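KLLA0E08119p (Kluyveromyces lactis, PDB 3VA7) probably carboxylates urea to urea-1-carboxylate at the expense of ATP, using hydrogencarbonate and a biotin cofactor, as the urea carboxylase part of a longer two-enzyme protein. Local coordinates at residues Leu516-Val521 / Ser527-Ile532; Asn435-Tyr440 / Thr444-Leu449; Val130-Ser135 / Arg343-Asp348; Ala320-Glu325 / Leu335-Trp340; Arg867-Val872 / Met883-Arg888. All coordinates share one frame; numbering follows the deposited sequence.

Contact 1: Leu516-Val521 / Ser527-Ile532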
# COMPACT_ATOMS: atom_id res chain seq x y z
N LEU A 516 10.70 -24.73 -1.74
CA LEU A 516 11.86 -25.40 -2.32
C LEU A 516 12.89 -24.34 -2.66
O LEU A 516 14.05 -24.47 -2.24
CB LEU A 516 11.49 -26.19 -3.58
CG LEU A 516 10.78 -27.53 -3.44
CD1 LEU A 516 10.20 -27.99 -4.80
CD2 LEU A 516 11.69 -28.61 -2.83
N ALA A 517 12.46 -23.31 -3.41
CA ALA A 517 13.41 -22.33 -3.90
C ALA A 517 14.15 -21.77 -2.69
O ALA A 517 15.41 -21.74 -2.66
CB ALA A 517 12.72 -21.23 -4.72
N ASN A 518 13.40 -21.40 -1.65
CA ASN A 518 14.08 -20.94 -0.45
C ASN A 518 15.09 -21.91 0.11
O ASN A 518 16.23 -21.56 0.40
CB ASN A 518 13.09 -20.48 0.64
CG ASN A 518 12.92 -18.96 0.63
OD1 ASN A 518 13.83 -18.21 0.17
ND2 ASN A 518 11.76 -18.48 1.14
N ARG A 519 14.66 -23.14 0.29
CA ARG A 519 15.50 -24.16 0.87
C ARG A 519 16.77 -24.41 0.03
O ARG A 519 17.85 -24.60 0.57
CB ARG A 519 14.71 -25.48 1.05
CG ARG A 519 15.51 -26.61 1.70
CD ARG A 519 16.10 -26.19 3.01
NE ARG A 519 16.40 -27.35 3.84
CZ ARG A 519 17.63 -27.86 4.00
NH1 ARG A 519 17.81 -28.91 4.81
NH2 ARG A 519 18.68 -27.32 3.38
N VAL A 520 16.65 -24.35 -1.29
CA VAL A 520 17.76 -24.72 -2.13
C VAL A 520 18.94 -23.81 -1.83
O VAL A 520 20.11 -24.20 -2.02
CB VAL A 520 17.39 -24.68 -3.61
CG1 VAL A 520 18.63 -24.60 -4.47
CG2 VAL A 520 16.46 -25.88 -3.98
N VAL A 521 18.65 -22.61 -1.33
CA VAL A 521 19.67 -21.63 -1.07
C VAL A 521 19.97 -21.58 0.43
O VAL A 521 20.84 -20.81 0.88
CB VAL A 521 19.17 -20.27 -1.53
CG1 VAL A 521 20.11 -19.29 -1.17
CG2 VAL A 521 18.99 -20.19 -3.07
N SER A 527 12.14 -16.21 4.77
CA SER A 527 12.83 -15.28 3.89
C SER A 527 11.92 -14.91 2.74
O SER A 527 11.16 -15.75 2.24
CB SER A 527 14.09 -15.92 3.35
OG SER A 527 15.17 -15.64 4.19
N PRO A 528 11.97 -13.65 2.31
CA PRO A 528 11.16 -13.34 1.16
C PRO A 528 11.91 -13.60 -0.14
O PRO A 528 13.15 -13.49 -0.18
CB PRO A 528 10.87 -11.86 1.33
CG PRO A 528 12.06 -11.38 2.00
CD PRO A 528 12.49 -12.44 2.95
N ALA A 529 11.14 -13.85 -1.20
CA ALA A 529 11.61 -14.33 -2.48
C ALA A 529 10.74 -13.68 -3.55
O ALA A 529 9.77 -13.03 -3.20
CB ALA A 529 11.44 -15.86 -2.52
N LEU A 530 11.06 -13.85 -4.83
CA LEU A 530 10.16 -13.30 -5.87
C LEU A 530 9.28 -14.36 -6.51
O LEU A 530 9.73 -15.43 -6.88
CB LEU A 530 10.92 -12.56 -6.97
CG LEU A 530 11.87 -11.40 -6.58
CD1 LEU A 530 12.68 -10.93 -7.79
CD2 LEU A 530 11.11 -10.24 -5.89
N GLU A 531 8.00 -14.06 -6.61
CA GLU A 531 7.10 -14.85 -7.40
C GLU A 531 7.10 -14.25 -8.78
O GLU A 531 6.76 -13.04 -8.95
CB GLU A 531 5.67 -14.78 -6.85
CG GLU A 531 4.65 -15.41 -7.74
CD GLU A 531 3.37 -15.68 -7.00
OE1 GLU A 531 2.37 -14.95 -7.24
OE2 GLU A 531 3.33 -16.62 -6.17
N ILE A 532 7.50 -15.09 -9.75
CA ILE A 532 7.40 -14.76 -11.17
C ILE A 532 6.17 -15.38 -11.77
O ILE A 532 5.96 -16.57 -11.64
CB ILE A 532 8.65 -15.22 -11.93
CG1 ILE A 532 9.75 -14.18 -11.75
CG2 ILE A 532 8.42 -15.37 -13.45
CD1 ILE A 532 10.92 -14.63 -10.98
O HOH W 1 14.63 -15.76 -0.92

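Contact 2: Asn435-Tyr440 / Thr444-Leu449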
# COMPACT_ATOMS: atom_id res chain seq x y z
N ASN A 435 21.53 4.46 10.90
CA ASN A 435 21.15 3.05 11.04
C ASN A 435 19.74 2.93 11.59
O ASN A 435 19.04 1.95 11.37
CB ASN A 435 22.12 2.34 12.00
CG ASN A 435 23.39 1.75 11.29
OD1 ASN A 435 23.81 2.17 10.20
ND2 ASN A 435 24.00 0.78 11.96
N GLU A 436 19.33 3.96 12.30
CA GLU A 436 18.17 3.91 13.13
C GLU A 436 17.06 4.68 12.40
O GLU A 436 15.93 4.80 12.89
CB GLU A 436 18.54 4.55 14.46
CG GLU A 436 18.07 3.85 15.71
CD GLU A 436 18.98 4.11 16.89
OE1 GLU A 436 18.66 4.94 17.73
OE2 GLU A 436 20.01 3.44 16.98
N THR A 437 17.40 5.16 11.21
CA THR A 437 16.49 5.92 10.37
C THR A 437 15.82 4.98 9.38
O THR A 437 16.47 4.46 8.43
CB THR A 437 17.25 7.05 9.60
OG1 THR A 437 17.58 8.12 10.50
CG2 THR A 437 16.40 7.61 8.42
N ALA A 438 14.54 4.77 9.60
CA ALA A 438 13.75 3.94 8.70
C ALA A 438 12.63 4.74 8.02
O ALA A 438 11.61 5.08 8.66
CB ALA A 438 13.20 2.75 9.44
N VAL A 439 12.83 5.04 6.74
CA VAL A 439 11.86 5.75 5.91
C VAL A 439 11.53 4.98 4.60
O VAL A 439 12.41 4.70 3.79
CB VAL A 439 12.37 7.15 5.59
CG1 VAL A 439 11.50 7.80 4.49
CG2 VAL A 439 12.44 7.99 6.87
N TYR A 440 10.25 4.65 4.40
CA TYR A 440 9.87 3.74 3.33
C TYR A 440 8.64 4.27 2.58
O TYR A 440 7.79 4.91 3.18
CB TYR A 440 9.56 2.34 3.88
CG TYR A 440 10.61 1.66 4.77
CD1 TYR A 440 11.80 1.11 4.23
CD2 TYR A 440 10.38 1.50 6.14
CE1 TYR A 440 12.75 0.46 5.06
CE2 TYR A 440 11.29 0.84 6.97
CZ TYR A 440 12.48 0.34 6.43
OH TYR A 440 13.36 -0.30 7.29
N THR A 444 15.17 6.66 -1.04
CA THR A 444 15.92 7.65 -0.29
C THR A 444 17.39 7.48 -0.58
O THR A 444 17.77 6.59 -1.34
CB THR A 444 15.68 7.57 1.26
OG1 THR A 444 16.30 6.40 1.84
CG2 THR A 444 14.17 7.60 1.57
N ASN A 445 18.20 8.33 0.03
CA ASN A 445 19.62 8.26 -0.17
C ASN A 445 20.24 7.71 1.10
O ASN A 445 21.40 7.91 1.37
CB ASN A 445 20.18 9.64 -0.57
CG ASN A 445 20.00 10.74 0.54
OD1 ASN A 445 19.14 10.67 1.41
ND2 ASN A 445 20.85 11.76 0.49
N ILE A 446 19.46 7.00 1.89
CA ILE A 446 19.91 6.63 3.22
C ILE A 446 21.13 5.73 3.14
O ILE A 446 22.10 5.89 3.87
CB ILE A 446 18.74 6.02 4.07
CG1 ILE A 446 19.11 5.88 5.53
CG2 ILE A 446 18.18 4.67 3.51
CD1 ILE A 446 19.60 7.16 6.23
N ASP A 447 21.06 4.76 2.24
CA ASP A 447 22.10 3.78 2.08
C ASP A 447 23.35 4.46 1.59
O ASP A 447 24.42 4.17 2.07
CB ASP A 447 21.69 2.66 1.10
CG ASP A 447 22.72 1.55 1.05
OD1 ASP A 447 22.91 0.93 2.11
OD2 ASP A 447 23.39 1.34 0.00
N TYR A 448 23.22 5.32 0.59
CA TYR A 448 24.33 6.19 0.15
C TYR A 448 24.95 7.01 1.31
O TYR A 448 26.17 7.03 1.49
CB TYR A 448 23.76 7.10 -0.91
CG TYR A 448 24.65 8.17 -1.41
CD1 TYR A 448 24.46 9.49 -0.98
CD2 TYR A 448 25.63 7.91 -2.37
CE1 TYR A 448 25.24 10.51 -1.46
CE2 TYR A 448 26.43 8.93 -2.86
CZ TYR A 448 26.23 10.23 -2.41
OH TYR A 448 27.00 11.27 -2.87
N LEU A 449 24.10 7.63 2.10
CA LEU A 449 24.54 8.33 3.31
C LEU A 449 25.31 7.43 4.25
O LEU A 449 26.32 7.85 4.80
CB LEU A 449 23.35 8.94 4.09
CG LEU A 449 22.85 10.37 3.87
CD1 LEU A 449 23.47 11.04 2.66
CD2 LEU A 449 21.33 10.39 3.82

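Contact 3: Val130-Ser135 / Arg343-Asp348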
# COMPACT_ATOMS: atom_id res chain seq x y z
N VAL A 130 8.10 43.98 8.33
CA VAL A 130 9.51 43.75 8.61
C VAL A 130 10.02 42.40 8.07
O VAL A 130 9.70 41.39 8.61
CB VAL A 130 9.77 43.79 10.13
CG1 VAL A 130 11.22 43.48 10.42
CG2 VAL A 130 9.36 45.14 10.71
N PHE A 131 10.76 42.42 6.96
CA PHE A 131 11.57 41.30 6.40
C PHE A 131 12.66 40.84 7.36
O PHE A 131 13.58 41.60 7.63
CB PHE A 131 12.29 41.82 5.17
CG PHE A 131 13.20 40.83 4.51
CD1 PHE A 131 12.68 39.79 3.74
CD2 PHE A 131 14.59 40.97 4.61
CE1 PHE A 131 13.54 38.87 3.08
CE2 PHE A 131 15.46 40.07 3.95
CZ PHE A 131 14.93 39.02 3.18
N VAL A 132 12.57 39.61 7.88
CA VAL A 132 13.58 39.12 8.82
C VAL A 132 14.74 38.65 7.97
O VAL A 132 14.77 37.53 7.55
CB VAL A 132 13.05 37.96 9.68
CG1 VAL A 132 14.06 37.55 10.70
CG2 VAL A 132 11.79 38.40 10.35
N GLY A 133 15.64 39.57 7.66
CA GLY A 133 16.73 39.30 6.76
C GLY A 133 17.43 40.62 6.51
O GLY A 133 16.99 41.65 7.04
N PRO A 134 18.51 40.60 5.69
CA PRO A 134 19.22 41.85 5.38
C PRO A 134 18.49 42.73 4.36
O PRO A 134 17.53 42.27 3.67
CB PRO A 134 20.55 41.36 4.87
CG PRO A 134 20.22 40.04 4.24
CD PRO A 134 19.12 39.44 5.03
N SER A 135 18.93 43.98 4.26
CA SER A 135 18.34 45.00 3.34
C SER A 135 18.41 44.60 1.87
O SER A 135 19.31 43.85 1.47
CB SER A 135 19.09 46.32 3.50
OG SER A 135 20.39 46.23 2.90
N ARG A 343 14.91 38.61 16.92
CA ARG A 343 15.11 39.63 17.90
C ARG A 343 15.87 40.76 17.24
O ARG A 343 15.54 41.94 17.49
CB ARG A 343 15.90 39.10 19.09
CG ARG A 343 15.14 38.14 20.04
CD ARG A 343 15.94 37.98 21.36
NE ARG A 343 16.52 39.28 21.73
CZ ARG A 343 17.36 39.54 22.75
NH1 ARG A 343 17.75 38.56 23.60
NH2 ARG A 343 17.81 40.79 22.92
N ILE A 344 16.83 40.43 16.37
CA ILE A 344 17.61 41.44 15.70
C ILE A 344 16.74 42.24 14.75
O ILE A 344 16.89 43.46 14.66
CB ILE A 344 18.79 40.85 14.88
CG1 ILE A 344 19.88 40.34 15.82
CG2 ILE A 344 19.33 41.89 13.84
CD1 ILE A 344 20.87 39.46 15.14
N ALA A 345 15.85 41.55 14.04
CA ALA A 345 15.02 42.15 13.01
C ALA A 345 14.04 43.12 13.60
O ALA A 345 13.46 43.92 12.83
CB ALA A 345 14.27 41.12 12.22
N ALA A 346 13.83 43.04 14.92
CA ALA A 346 12.87 43.89 15.59
C ALA A 346 13.60 44.92 16.49
O ALA A 346 13.00 45.56 17.37
CB ALA A 346 11.93 43.05 16.38
N ASN A 347 14.92 45.04 16.25
CA ASN A 347 15.82 46.03 16.88
C ASN A 347 15.93 45.85 18.35
O ASN A 347 16.05 46.79 19.09
CB ASN A 347 15.45 47.51 16.59
CG ASN A 347 15.39 47.86 15.09
OD1 ASN A 347 16.03 47.24 14.22
ND2 ASN A 347 14.62 48.87 14.80
N ASP A 348 15.84 44.62 18.77
CA ASP A 348 15.96 44.27 20.17
C ASP A 348 17.09 43.24 20.13
O ASP A 348 16.99 42.11 20.64
CB ASP A 348 14.63 43.74 20.71
CG ASP A 348 14.71 43.23 22.16
OD1 ASP A 348 14.25 43.95 23.08
OD2 ASP A 348 15.21 42.10 22.38

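Contact 4: Ala320-Glu325 / Leu335-Trp340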
# COMPACT_ATOMS: atom_id res chain seq x y z
N ALA A 320 23.28 35.60 1.79
CA ALA A 320 22.64 36.69 2.50
C ALA A 320 21.33 36.20 3.13
O ALA A 320 20.26 36.75 2.89
CB ALA A 320 22.39 37.87 1.53
N ARG A 321 21.45 35.16 3.96
CA ARG A 321 20.30 34.44 4.47
C ARG A 321 20.74 33.41 5.45
O ARG A 321 21.90 33.14 5.55
CB ARG A 321 19.62 33.72 3.32
CG ARG A 321 20.54 32.82 2.48
CD ARG A 321 19.68 32.03 1.47
NE ARG A 321 20.47 31.25 0.50
CZ ARG A 321 21.12 30.13 0.82
NH1 ARG A 321 21.11 29.66 2.08
NH2 ARG A 321 21.80 29.47 -0.12
N LEU A 322 19.80 32.79 6.14
CA LEU A 322 20.12 31.61 6.91
C LEU A 322 20.42 30.45 5.95
O LEU A 322 20.02 30.47 4.80
CB LEU A 322 18.95 31.25 7.82
CG LEU A 322 19.17 30.20 8.91
CD1 LEU A 322 20.05 30.68 10.08
CD2 LEU A 322 17.82 29.73 9.43
N GLN A 323 21.12 29.44 6.42
CA GLN A 323 21.46 28.29 5.56
C GLN A 323 20.93 26.95 6.08
O GLN A 323 20.77 26.77 7.32
CB GLN A 323 22.97 28.18 5.43
CG GLN A 323 23.63 29.11 4.44
CD GLN A 323 25.12 28.88 4.45
OE1 GLN A 323 25.74 29.05 5.48
NE2 GLN A 323 25.68 28.45 3.35
N VAL A 324 20.67 26.02 5.14
CA VAL A 324 20.22 24.67 5.46
C VAL A 324 21.02 24.02 6.62
O VAL A 324 20.43 23.59 7.60
CB VAL A 324 20.14 23.72 4.22
CG1 VAL A 324 19.60 22.31 4.65
CG2 VAL A 324 19.26 24.32 3.04
N GLU A 325 22.35 24.07 6.58
CA GLU A 325 23.19 23.44 7.62
C GLU A 325 23.27 24.13 8.97
O GLU A 325 24.07 23.68 9.82
CB GLU A 325 24.64 23.19 7.14
CG GLU A 325 25.36 24.40 6.62
CD GLU A 325 25.14 24.65 5.12
OE1 GLU A 325 24.06 24.34 4.58
OE2 GLU A 325 26.09 25.15 4.46
N LEU A 335 22.67 28.03 20.73
CA LEU A 335 21.93 29.20 20.29
C LEU A 335 20.80 28.80 19.39
O LEU A 335 20.92 27.88 18.61
CB LEU A 335 22.82 30.18 19.53
CG LEU A 335 23.96 30.80 20.35
CD1 LEU A 335 24.69 31.81 19.47
CD2 LEU A 335 23.49 31.41 21.65
N ASP A 336 19.68 29.49 19.49
CA ASP A 336 18.66 29.31 18.53
C ASP A 336 18.82 30.51 17.56
O ASP A 336 18.42 31.65 17.88
CB ASP A 336 17.30 29.26 19.22
CG ASP A 336 16.12 29.19 18.26
OD1 ASP A 336 15.01 28.86 18.74
OD2 ASP A 336 16.27 29.50 17.03
N LEU A 337 19.40 30.24 16.39
CA LEU A 337 19.65 31.26 15.36
C LEU A 337 18.40 31.98 14.82
O LEU A 337 18.40 33.20 14.70
CB LEU A 337 20.46 30.65 14.22
CG LEU A 337 21.86 30.19 14.65
CD1 LEU A 337 22.52 29.70 13.37
CD2 LEU A 337 22.75 31.34 15.38
N VAL A 338 17.33 31.26 14.51
CA VAL A 338 16.02 31.89 14.22
C VAL A 338 15.60 32.86 15.32
O VAL A 338 15.09 33.92 15.03
CB VAL A 338 14.90 30.85 13.88
CG1 VAL A 338 13.46 31.46 13.89
CG2 VAL A 338 15.19 30.15 12.55
N GLU A 339 15.80 32.51 16.59
CA GLU A 339 15.36 33.40 17.68
C GLU A 339 16.13 34.73 17.55
O GLU A 339 15.53 35.80 17.52
CB GLU A 339 15.65 32.81 19.06
CG GLU A 339 15.26 33.76 20.21
CD GLU A 339 15.55 33.22 21.61
OE1 GLU A 339 15.41 33.99 22.59
OE2 GLU A 339 15.93 32.05 21.73
N TRP A 340 17.47 34.61 17.47
CA TRP A 340 18.35 35.73 17.21
C TRP A 340 17.90 36.56 16.01
O TRP A 340 17.71 37.75 16.14
CB TRP A 340 19.75 35.22 17.01
CG TRP A 340 20.49 35.09 18.27
CD1 TRP A 340 20.12 34.38 19.40
CD2 TRP A 340 21.75 35.71 18.57
NE1 TRP A 340 21.08 34.53 20.40
CE2 TRP A 340 22.09 35.32 19.92
CE3 TRP A 340 22.63 36.55 17.86
CZ2 TRP A 340 23.28 35.75 20.53
CZ3 TRP A 340 23.80 36.95 18.44
CH2 TRP A 340 24.12 36.57 19.77

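Contact 5: Arg867-Val872 / Met883-Arg888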
# COMPACT_ATOMS: atom_id res chain seq x y z
N ARG A 867 -20.84 -15.38 21.38
CA ARG A 867 -20.77 -16.13 22.65
C ARG A 867 -19.98 -17.45 22.42
O ARG A 867 -19.16 -17.82 23.23
CB ARG A 867 -22.19 -16.38 23.23
CG ARG A 867 -22.84 -15.29 24.10
CD ARG A 867 -21.99 -13.99 24.26
NE ARG A 867 -21.23 -13.91 25.50
CZ ARG A 867 -20.18 -13.12 25.73
NH1 ARG A 867 -19.67 -12.30 24.80
NH2 ARG A 867 -19.59 -13.17 26.94
N LEU A 868 -20.24 -18.15 21.31
CA LEU A 868 -19.41 -19.29 20.91
C LEU A 868 -17.92 -18.93 20.93
O LEU A 868 -17.14 -19.65 21.52
CB LEU A 868 -19.84 -19.86 19.54
CG LEU A 868 -19.05 -21.10 19.14
CD1 LEU A 868 -19.24 -22.16 20.21
CD2 LEU A 868 -19.47 -21.73 17.80
N ILE A 869 -17.55 -17.80 20.32
CA ILE A 869 -16.18 -17.38 20.24
C ILE A 869 -15.70 -17.22 21.65
O ILE A 869 -14.57 -17.59 21.97
CB ILE A 869 -16.01 -16.04 19.43
CG1 ILE A 869 -16.23 -16.27 17.91
CG2 ILE A 869 -14.67 -15.38 19.72
CD1 ILE A 869 -16.44 -15.02 17.12
N HIS A 870 -16.56 -16.67 22.49
CA HIS A 870 -16.20 -16.40 23.87
C HIS A 870 -15.97 -17.73 24.63
O HIS A 870 -15.06 -17.82 25.44
CB HIS A 870 -17.25 -15.53 24.53
CG HIS A 870 -17.14 -15.45 26.01
ND1 HIS A 870 -16.25 -14.60 26.65
CD2 HIS A 870 -17.81 -16.10 27.00
CE1 HIS A 870 -16.38 -14.73 27.96
NE2 HIS A 870 -17.33 -15.63 28.20
N GLN A 871 -16.74 -18.76 24.34
CA GLN A 871 -16.57 -20.03 24.96
C GLN A 871 -15.28 -20.72 24.58
O GLN A 871 -14.73 -21.49 25.40
CB GLN A 871 -17.72 -20.95 24.56
CG GLN A 871 -18.98 -20.77 25.37
CD GLN A 871 -18.70 -20.72 26.87
OE1 GLN A 871 -19.45 -20.07 27.59
NE2 GLN A 871 -17.61 -21.37 27.34
N VAL A 872 -14.81 -20.51 23.36
CA VAL A 872 -13.53 -21.03 22.97
C VAL A 872 -12.42 -20.26 23.70
O VAL A 872 -11.40 -20.84 24.08
CB VAL A 872 -13.37 -21.03 21.44
CG1 VAL A 872 -11.98 -21.45 20.99
CG2 VAL A 872 -14.42 -21.92 20.80
N MET A 883 -11.17 -17.71 14.45
CA MET A 883 -12.61 -17.86 14.26
C MET A 883 -13.11 -16.62 13.56
O MET A 883 -12.89 -15.49 14.06
CB MET A 883 -13.31 -18.07 15.60
CG MET A 883 -12.66 -19.14 16.37
SD MET A 883 -13.07 -19.28 18.12
CE MET A 883 -14.66 -20.01 17.90
N SER A 884 -13.78 -16.84 12.44
CA SER A 884 -14.21 -15.76 11.56
C SER A 884 -15.71 -15.56 11.48
O SER A 884 -16.38 -16.39 10.91
CB SER A 884 -13.65 -16.06 10.19
OG SER A 884 -12.26 -15.92 10.29
N GLN A 885 -16.23 -14.46 12.04
CA GLN A 885 -17.69 -14.15 12.03
C GLN A 885 -18.33 -13.85 10.65
O GLN A 885 -17.87 -12.94 9.92
CB GLN A 885 -18.01 -12.95 12.91
CG GLN A 885 -18.79 -13.34 14.03
CD GLN A 885 -19.62 -12.26 14.68
OE1 GLN A 885 -20.85 -12.25 14.53
NE2 GLN A 885 -18.98 -11.43 15.51
N GLY A 886 -19.41 -14.59 10.35
CA GLY A 886 -20.30 -14.23 9.27
C GLY A 886 -21.71 -13.91 9.78
O GLY A 886 -21.93 -13.73 10.97
N VAL A 887 -22.69 -13.90 8.89
CA VAL A 887 -24.00 -13.41 9.26
C VAL A 887 -24.71 -14.33 10.23
O VAL A 887 -25.32 -13.86 11.20
CB VAL A 887 -24.85 -13.14 8.01
CG1 VAL A 887 -26.36 -13.07 8.39
CG2 VAL A 887 -24.32 -11.86 7.28
N ARG A 888 -24.62 -15.63 10.01
CA ARG A 888 -25.29 -16.58 10.87
C ARG A 888 -24.37 -17.83 11.10
O ARG A 888 -24.82 -18.92 11.41
CB ARG A 888 -26.59 -17.01 10.19
CG ARG A 888 -26.35 -17.70 8.88
CD ARG A 888 -27.64 -18.15 8.30
NE ARG A 888 -27.95 -19.55 8.56
CZ ARG A 888 -27.60 -20.57 7.79
NH1 ARG A 888 -26.88 -20.38 6.70
NH2 ARG A 888 -27.98 -21.79 8.11

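Contact 1: Leu516-Val521 / Ser527-Ile532
Asn-518 bridges from its helix to Ser-527 through a single direct hydrogen bond: its ND2 donates to the backbone O of Ser-527 over 3.0 Å, with an N-H...O angle of 150°. The nitrogen stands above the carbonyl plane, 38° out of it, while the oxygen it meets is slightly tilted from the amide plane. A chi1 of -98° carries the amide out toward Ser-527, and the turn of the amide about its last bond brings ND2 to the carbonyl. OD1 meets the other segment differently. It lies 3.9 Å from CB of Ser-527 and 4.3 Å from CB of Ala-529, both van der Waals approaches. A water lies 2.8 Å from OD1 of Asn-518 and equally near O of Pro-528, and can bridge the two, though it has other acceptors in reach. ND2 of Asn-523, in the intervening turn, also bonds to OD1, so both ends of the amide are engaged and its rotation is fixed. With an alanine here, the Ser-527 carbonyl would probably lose its donor from the helix, ND2 of Asn-523 its acceptor and the water its contact with the amide, leaving the turn less firmly tied. Both segments belong to the carboxyltransferase A and B region. Helix 511-520 lays Ala-517 on Tyr-589 and Val-520 on Ala-548, side chains of strands 587-592 and 545-550. Strand 529-533 belongs to the same antiparallel sheet, running between 488-490 and 587-592: Ala-529 pairs with Gln-490 and Leu-530 with Leu-590.

Contact 2: Asn435-Tyr440 / Thr444-Leu449
Thr-437 and Ile-446 meet through methyl groups, their side chains crossing at a slant, and Val-439 and Thr-444 form a second such pair beside them. In the first pair CD1 of Ile-446 is the probe: it rests 3.9 Å from CG2 of Thr-437 and 4.1 Å from CB of Thr-437. With CG1 of Ile-446 anti to its backbone N (chi1 -169°) and chi2 at 55°, the chain folds over to carry CD1 onto the threonine. The hydroxyl of Thr-437 takes no part in this; OG1 is hydrogen-bonded to O of Ala-433, which turns the apolar CG2 to the isoleucine. In the second pair CG1 of Val-439 lies 4.0 Å from CG2 of Thr-444. Thr-444 divides its two branches by chemistry: the methyl faces the valine, while OG1 accepts from the backbone N of Ile-446 at 3.2 Å with an N-H...O angle of 153°. This is an ST turn, and it leads into helix 446-454, whose N-cap position is occupied by Asn-445. The whole lies in the biotin carboxylase C-terminal region. Strand 438-440 pairs antiparallel with strand 386-388, and Leu-368 of strand 362-372 is touched by Val-439, Thr-444 and Ile-446 together, while strand 412-420 adds Ile-416 against Thr-437 and Leu-413 against Thr-444.

Contact 3: Val130-Ser135 / Arg343-Asp348
Ala-345 and Val-132 form the heart of the apolar contact. The alanine CB lies 3.9 Å from CG1 and 4.1 Å from CG2 of Val-132, so the methyl faces both branches of the valine. Val-130 adds a flank, its CG1 at 4.3 Å from CB of Ala-345; CG1 stands anti to the backbone N of Val-130 (chi1 177°), which points this branch at the alanine. Backbone bonding shapes each segment separately. Val-132 is the centre of an inverse gamma turn just after strand 130-131. Helix 337-345 ends in a Schellman motif, with Asp-348 N bonded to Arg-343 O at 3.0 Å, Asn-347 N bonded to Ile-344 O at 3.0 Å, and Asn-347 at positive phi in the C-prime position. The Arg-343 side chain ties down the same end: NE and NH2 both donate to the backbone O of Asp-348, a side-on grip on one atom, in which NH2 is the closer at 2.8 Å. Separately, NH2 makes a salt bridge with OD2 of Asp-348, at 3.0 Å. Strand 130-131 edges the parallel sheet of the biotin carboxylase N-terminal region, so the contact sets the end of a helix from the ATP-binding region against that sheet. Its chemistry implies a division of labour: apolar packing joins the two segments, with no hydrogen bond or salt bridge between them, whereas polar bonds fix the form of the helix end that offers Ala-345.

Contact 4: Ala320-Glu325 / Leu335-Trp340
Leu-322, which reaches across to Leu-337 and Val-338, has its own carbonyl O bound at the edge of the flat guanidinium of Arg-321. NH1 donates to that O at 3.0 Å with an N-H...O angle of 152°, and the oxygen lies in the guanidinium plane; CA of Gln-323 sits at the same group's edge. NE of Arg-321 is salt-bridged to Glu-116, which fixes the group on a further side. In the other segment the ring of Trp-340 carries CD1 of Leu-335 on one face, 4.2 Å above the plane and offset toward the rim. The carboxylate of Asp-336 is met from above its plane, 69° out, by N of Glu-339, which donates to OD2 at 3.1 Å. This is an N-cap: Asp-336 stands right before helix 337-345. Arg-45 and Arg-52 form salt bridges with its two oxygens. Sequence places both segments in the ATP-binding domain, an ATP-grasp family. The apolar bridge is made by the two methyls of Leu-322, each taking a different partner. CG lies anti to the backbone N of Leu-322 (chi1 -168°), carrying the fork toward the helix. CD1 rests 4.2 Å from CB of Leu-337, with the side chains meeting at a slant. CD2 lies 4.1 Å from CG2 of Val-338, and here they are about perpendicular. On its other sides Val-338 touches Ile-46 and Thr-49 of helix 40-53, and Leu-337 touches Ile-252 and Met-242 of the adjoining strands.

Contact 5: Arg867-Val872 / Met883-Arg888
The helical turn that presents Ile-869 and Val-872 to Met-883 is held by backbone bonds, the shortest from N of Gln-871 to O of Arg-867 at 2.8 Å; N of Val-872 donates likewise to O of Leu-868 at 3.1 Å. From the strand, Met-883 carries the contact. Its CG stands anti to the carbonyl carbon (chi1 -51°), and a bend at chi3 of 76° turns the CE methyl along the helix surface. Val-872 and Met-883 reach toward each other tip to tip: CE lies 3.5 Å from CG2 of Val-872, and SD lies 3.8 Å from CG1 of the same valine. Ile-869 and Met-883 instead slide past each other in opposite directions, with CE 4.1 Å from CG1 of Ile-869 and 3.8 Å from its CA. CD1 of Ile-869 extends farther along the strand to CG of Gln-885, at 4.2 Å. With an alanine in place of Met-883, which removes sulfur and terminal methyl alike, Val-872 and Ile-869 would probably be left without their packing partner and a gap would open between helix and strand. Val-890 and Ile-892 of the neighbouring strand 889-894 touch Met-883 as well, and Tyr-911 of helix 901-912 lies against Val-872. The axes of helix piece 867-872 and strand piece 883-885 run nearly antiparallel, at 167°, and approach to 10.0 Å, as expected of a helix covering one face of an antiparallel sheet, here the five-stranded one in the carboxyltransferase C and D region, with 880-885 as an outermost strand within this chain.

Read from the N terminus, contact 3 opens first and closes a loop of 207 residues, joining the edge of the N-terminal parallel sheet to the end of helix 337-345. Contact 4 nests within that loop and uses the start of the same helix; the two touch, CG of Pro-134 lying 3.6 Å from O of Ala-320. The remaining contacts follow in series, each closing a short loop, and none cross. Contact 2 joins strand 438-440 to the next helix of the biotin carboxylation region. Contact 1, its centre about 26 Å from that of contact 2, joins helix to strand in the carboxyltransferase A and B range. Contact 5 does likewise in the C and D range.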